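Local structure of L-lysine 6-monooxygenase (Pseudomonas syringae pv. tomato, 5CQF) at residues L45-Q57 against V125-E137. The protein is an FAD- and NADP-linked flavoprotein of siderophore biosynthesis that probably hydroxylates the side-chain amine of L-lysine. Residues are numbered along the deposited sequence; the frame is centred on the assembly and turned at random.
Sequences LSIGYLEAAPDTQ and VDGHTRFDTPVTE
The carbonyl oxygen of Y49 accepts the backbone N-H of R130 in a nearly straight bond, N to O 2.7 Å, and joins strand 129-130 to strand 47-50 at one margin of a five-stranded parallel sheet. The fold is of the Rossmann type: on its other side strand 47-50 pairs with strand 16-19, which leads into a GxGxxG pattern (G20, G22, G25) at the turn and start of helix 23-37, consistent with dinucleotide binding. The parallel ladder continues with Y49 N to H128 O and E51 N to R130 O. Beyond the strands, T133 N binds E51 O, and D132 N reaches A53 O at 3.2 Å from above the carbonyl plane, 61° out of it.

Y49 and T129 share one face of the sheet, with Y49 CB 3.6 Å from T129 OG1, and the tyrosine ring meets F21 edge-to-face. On the opposite face L50 and V135 cross at about a right angle, L50 CD2 touching V135 CG2, both packing on V152.

The F131 ring is sandwiched: T129 CG2 sits over one face, near the rim, and D55 CB over the centre of the other, 3.8 Å from the centroid, a CH-pi contact. D55 CG, anti to the backbone N (chi1 -171°), lies over the same face, the carboxylate stacked on the ring with planes 9° apart. D55 OD2 lies 3.8 Å from the like-charged D126 OD2; the R60 salt bridge at D55 OD1 probably offsets some repulsion, and a water bridges D126 OD2 and, weakly, D55 OD1.

E51 CG lies 3.8 Å from F131 CD1, and the bend at chi2 carries the carboxylate away from the ring. OE1 accepts the N-H of F21, beside the glycine pattern, and OE2 accepts A53 N at 2.9 Å from above the carboxylate plane.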
# COMPACT_ATOMS: atom_id res chain seq x y z
N LEU A 45 7.92 46.30 4.58
CA LEU A 45 6.49 46.62 4.47
C LEU A 45 5.75 46.20 5.75
O LEU A 45 5.94 45.11 6.25
CB LEU A 45 5.94 45.91 3.24
CG LEU A 45 4.52 46.12 2.71
CD1 LEU A 45 4.51 45.81 1.21
CD2 LEU A 45 3.49 45.26 3.42
N SER A 46 4.93 47.10 6.28
CA SER A 46 4.22 46.87 7.53
C SER A 46 2.81 46.43 7.21
O SER A 46 2.08 47.10 6.45
CB SER A 46 4.21 48.13 8.40
OG SER A 46 3.15 49.01 8.04
N ILE A 47 2.42 45.32 7.80
CA ILE A 47 1.15 44.71 7.55
C ILE A 47 0.64 44.25 8.90
O ILE A 47 1.42 43.79 9.73
CB ILE A 47 1.31 43.54 6.56
CG1 ILE A 47 0.03 42.72 6.47
CG2 ILE A 47 2.43 42.60 6.97
CD1 ILE A 47 -0.00 41.83 5.26
N GLY A 48 -0.66 44.42 9.13
CA GLY A 48 -1.31 43.97 10.37
C GLY A 48 -2.35 42.91 10.06
O GLY A 48 -2.92 42.91 8.96
N TYR A 49 -2.62 42.00 10.99
CA TYR A 49 -3.61 40.97 10.72
C TYR A 49 -4.73 41.01 11.76
O TYR A 49 -4.47 41.15 12.95
CB TYR A 49 -2.97 39.57 10.68
CG TYR A 49 -1.81 39.44 9.73
CD1 TYR A 49 -0.55 39.89 10.07
CD2 TYR A 49 -1.97 38.84 8.48
CE1 TYR A 49 0.52 39.77 9.21
CE2 TYR A 49 -0.91 38.73 7.60
CZ TYR A 49 0.34 39.19 7.97
OH TYR A 49 1.41 39.09 7.11
N LEU A 50 -5.96 40.86 11.30
CA LEU A 50 -7.11 40.93 12.18
C LEU A 50 -7.81 39.60 12.09
O LEU A 50 -8.30 39.27 11.01
CB LEU A 50 -8.08 42.00 11.69
CG LEU A 50 -7.87 43.49 11.98
CD1 LEU A 50 -6.44 43.91 12.30
CD2 LEU A 50 -8.36 44.25 10.77
N GLU A 51 -7.86 38.85 13.18
CA GLU A 51 -8.54 37.56 13.20
C GLU A 51 -9.68 37.59 14.19
O GLU A 51 -9.48 37.93 15.35
CB GLU A 51 -7.55 36.44 13.53
CG GLU A 51 -8.13 35.05 13.84
CD GLU A 51 -9.15 34.53 12.83
OE1 GLU A 51 -9.04 34.78 11.60
OE2 GLU A 51 -10.09 33.83 13.26
N ALA A 52 -10.86 37.19 13.74
CA ALA A 52 -12.06 37.26 14.57
C ALA A 52 -12.04 36.29 15.74
O ALA A 52 -12.49 36.62 16.82
CB ALA A 52 -13.29 37.00 13.71
N ALA A 53 -11.52 35.09 15.51
CA ALA A 53 -11.49 34.02 16.50
C ALA A 53 -10.28 34.13 17.42
O ALA A 53 -9.35 34.88 17.14
CB ALA A 53 -11.48 32.67 15.80
N PRO A 54 -10.29 33.37 18.54
CA PRO A 54 -9.14 33.37 19.45
C PRO A 54 -8.01 32.44 19.02
O PRO A 54 -8.19 31.55 18.19
CB PRO A 54 -9.73 32.89 20.78
CG PRO A 54 -10.94 32.10 20.41
CD PRO A 54 -11.47 32.70 19.13
N ASP A 55 -6.85 32.67 19.62
CA ASP A 55 -5.63 31.92 19.38
C ASP A 55 -5.70 30.65 20.21
O ASP A 55 -5.21 30.60 21.34
CB ASP A 55 -4.43 32.79 19.80
CG ASP A 55 -3.08 32.22 19.40
OD1 ASP A 55 -3.02 31.17 18.74
OD2 ASP A 55 -2.07 32.86 19.77
N THR A 56 -6.33 29.62 19.66
CA THR A 56 -6.54 28.38 20.39
C THR A 56 -6.40 27.17 19.47
O THR A 56 -6.67 27.25 18.27
CB THR A 56 -7.91 28.39 21.10
OG1 THR A 56 -8.01 29.55 21.94
CG2 THR A 56 -8.12 27.15 21.98
N GLN A 57 -5.94 26.06 20.05
CA GLN A 57 -5.82 24.80 19.33
C GLN A 57 -7.19 24.36 18.81
O GLN A 57 -7.31 23.97 17.66
CB GLN A 57 -5.22 23.72 20.24
CG GLN A 57 -4.78 22.46 19.52
CD GLN A 57 -4.27 21.36 20.46
OE1 GLN A 57 -4.54 20.17 20.24
NE2 GLN A 57 -3.52 21.74 21.50
N VAL A 125 5.02 33.71 13.80
CA VAL A 125 4.78 34.84 12.87
C VAL A 125 3.56 35.72 13.20
O VAL A 125 3.11 36.49 12.37
CB VAL A 125 4.64 34.35 11.42
CG1 VAL A 125 5.87 33.57 10.99
CG2 VAL A 125 3.40 33.50 11.24
N ASP A 126 3.05 35.61 14.42
CA ASP A 126 1.83 36.29 14.80
C ASP A 126 2.05 37.61 15.55
O ASP A 126 1.09 38.18 16.05
CB ASP A 126 0.94 35.36 15.64
CG ASP A 126 1.51 35.04 17.00
OD1 ASP A 126 2.67 35.45 17.30
OD2 ASP A 126 0.81 34.36 17.77
N GLY A 127 3.29 38.10 15.63
CA GLY A 127 3.59 39.39 16.27
C GLY A 127 2.82 40.61 15.73
O GLY A 127 2.87 41.68 16.33
N HIS A 128 2.15 40.50 14.59
CA HIS A 128 1.35 41.60 14.05
C HIS A 128 -0.10 41.19 13.92
O HIS A 128 -0.85 41.73 13.11
CB HIS A 128 1.88 41.99 12.68
CG HIS A 128 3.30 42.41 12.69
ND1 HIS A 128 4.34 41.56 12.37
CD2 HIS A 128 3.88 43.60 13.02
CE1 HIS A 128 5.49 42.19 12.50
NE2 HIS A 128 5.24 43.44 12.87
N THR A 129 -0.50 40.20 14.70
CA THR A 129 -1.85 39.73 14.59
C THR A 129 -2.63 40.14 15.81
O THR A 129 -2.18 39.94 16.93
CB THR A 129 -1.90 38.21 14.42
OG1 THR A 129 -1.17 37.83 13.26
CG2 THR A 129 -3.33 37.77 14.26
N ARG A 130 -3.81 40.72 15.57
CA ARG A 130 -4.76 40.97 16.64
C ARG A 130 -5.89 39.95 16.57
O ARG A 130 -6.71 39.99 15.64
CB ARG A 130 -5.30 42.39 16.52
CG ARG A 130 -4.22 43.44 16.78
CD ARG A 130 -4.54 44.74 16.06
NE ARG A 130 -3.66 45.85 16.42
CZ ARG A 130 -3.86 46.69 17.43
NH1 ARG A 130 -2.98 47.66 17.66
NH2 ARG A 130 -4.92 46.56 18.23
N PHE A 131 -5.92 39.04 17.53
CA PHE A 131 -7.01 38.05 17.65
C PHE A 131 -8.25 38.61 18.39
O PHE A 131 -8.23 39.73 18.91
CB PHE A 131 -6.51 36.79 18.36
CG PHE A 131 -5.41 36.07 17.64
CD1 PHE A 131 -5.69 35.03 16.77
CD2 PHE A 131 -4.07 36.41 17.86
CE1 PHE A 131 -4.67 34.34 16.12
CE2 PHE A 131 -3.05 35.73 17.20
CZ PHE A 131 -3.35 34.69 16.34
N ASP A 132 -9.35 37.84 18.40
CA ASP A 132 -10.63 38.28 19.01
C ASP A 132 -11.04 39.66 18.53
O ASP A 132 -11.62 40.45 19.28
CB ASP A 132 -10.53 38.26 20.53
CG ASP A 132 -10.20 36.89 21.06
OD1 ASP A 132 -10.91 35.93 20.67
OD2 ASP A 132 -9.22 36.77 21.82
N THR A 133 -10.77 39.91 17.26
CA THR A 133 -10.87 41.23 16.68
C THR A 133 -11.59 41.11 15.33
O THR A 133 -10.96 41.13 14.27
CB THR A 133 -9.45 41.83 16.52
OG1 THR A 133 -8.76 41.74 17.77
CG2 THR A 133 -9.50 43.27 16.08
N PRO A 134 -12.94 40.96 15.37
CA PRO A 134 -13.73 40.80 14.14
C PRO A 134 -13.85 42.09 13.33
O PRO A 134 -13.86 43.17 13.91
CB PRO A 134 -15.11 40.36 14.66
CG PRO A 134 -15.16 40.87 16.06
CD PRO A 134 -13.76 40.76 16.58
N VAL A 135 -13.93 41.99 12.01
CA VAL A 135 -14.21 43.16 11.22
C VAL A 135 -15.72 43.18 11.07
O VAL A 135 -16.31 42.18 10.69
CB VAL A 135 -13.50 43.14 9.87
CG1 VAL A 135 -13.77 44.42 9.10
CG2 VAL A 135 -12.03 42.97 10.09
N THR A 136 -16.32 44.29 11.46
CA THR A 136 -17.76 44.45 11.40
C THR A 136 -18.13 45.19 10.12
O THR A 136 -19.14 44.87 9.49
CB THR A 136 -18.28 45.22 12.62
OG1 THR A 136 -17.64 46.50 12.68
CG2 THR A 136 -17.98 44.44 13.89
N GLU A 137 -17.30 46.17 9.75
CA GLU A 137 -17.52 46.93 8.51
C GLU A 137 -16.21 47.47 7.93
O GLU A 137 -15.22 47.61 8.65
CB GLU A 137 -18.53 48.07 8.75
CG GLU A 137 -18.47 48.63 10.17
CD GLU A 137 -19.40 49.80 10.41
OE1 GLU A 137 -18.95 50.77 11.07
OE2 GLU A 137 -20.56 49.74 9.96
O HOH W 1 -11.68 39.22 11.54
O HOH W 2 -0.55 32.02 17.23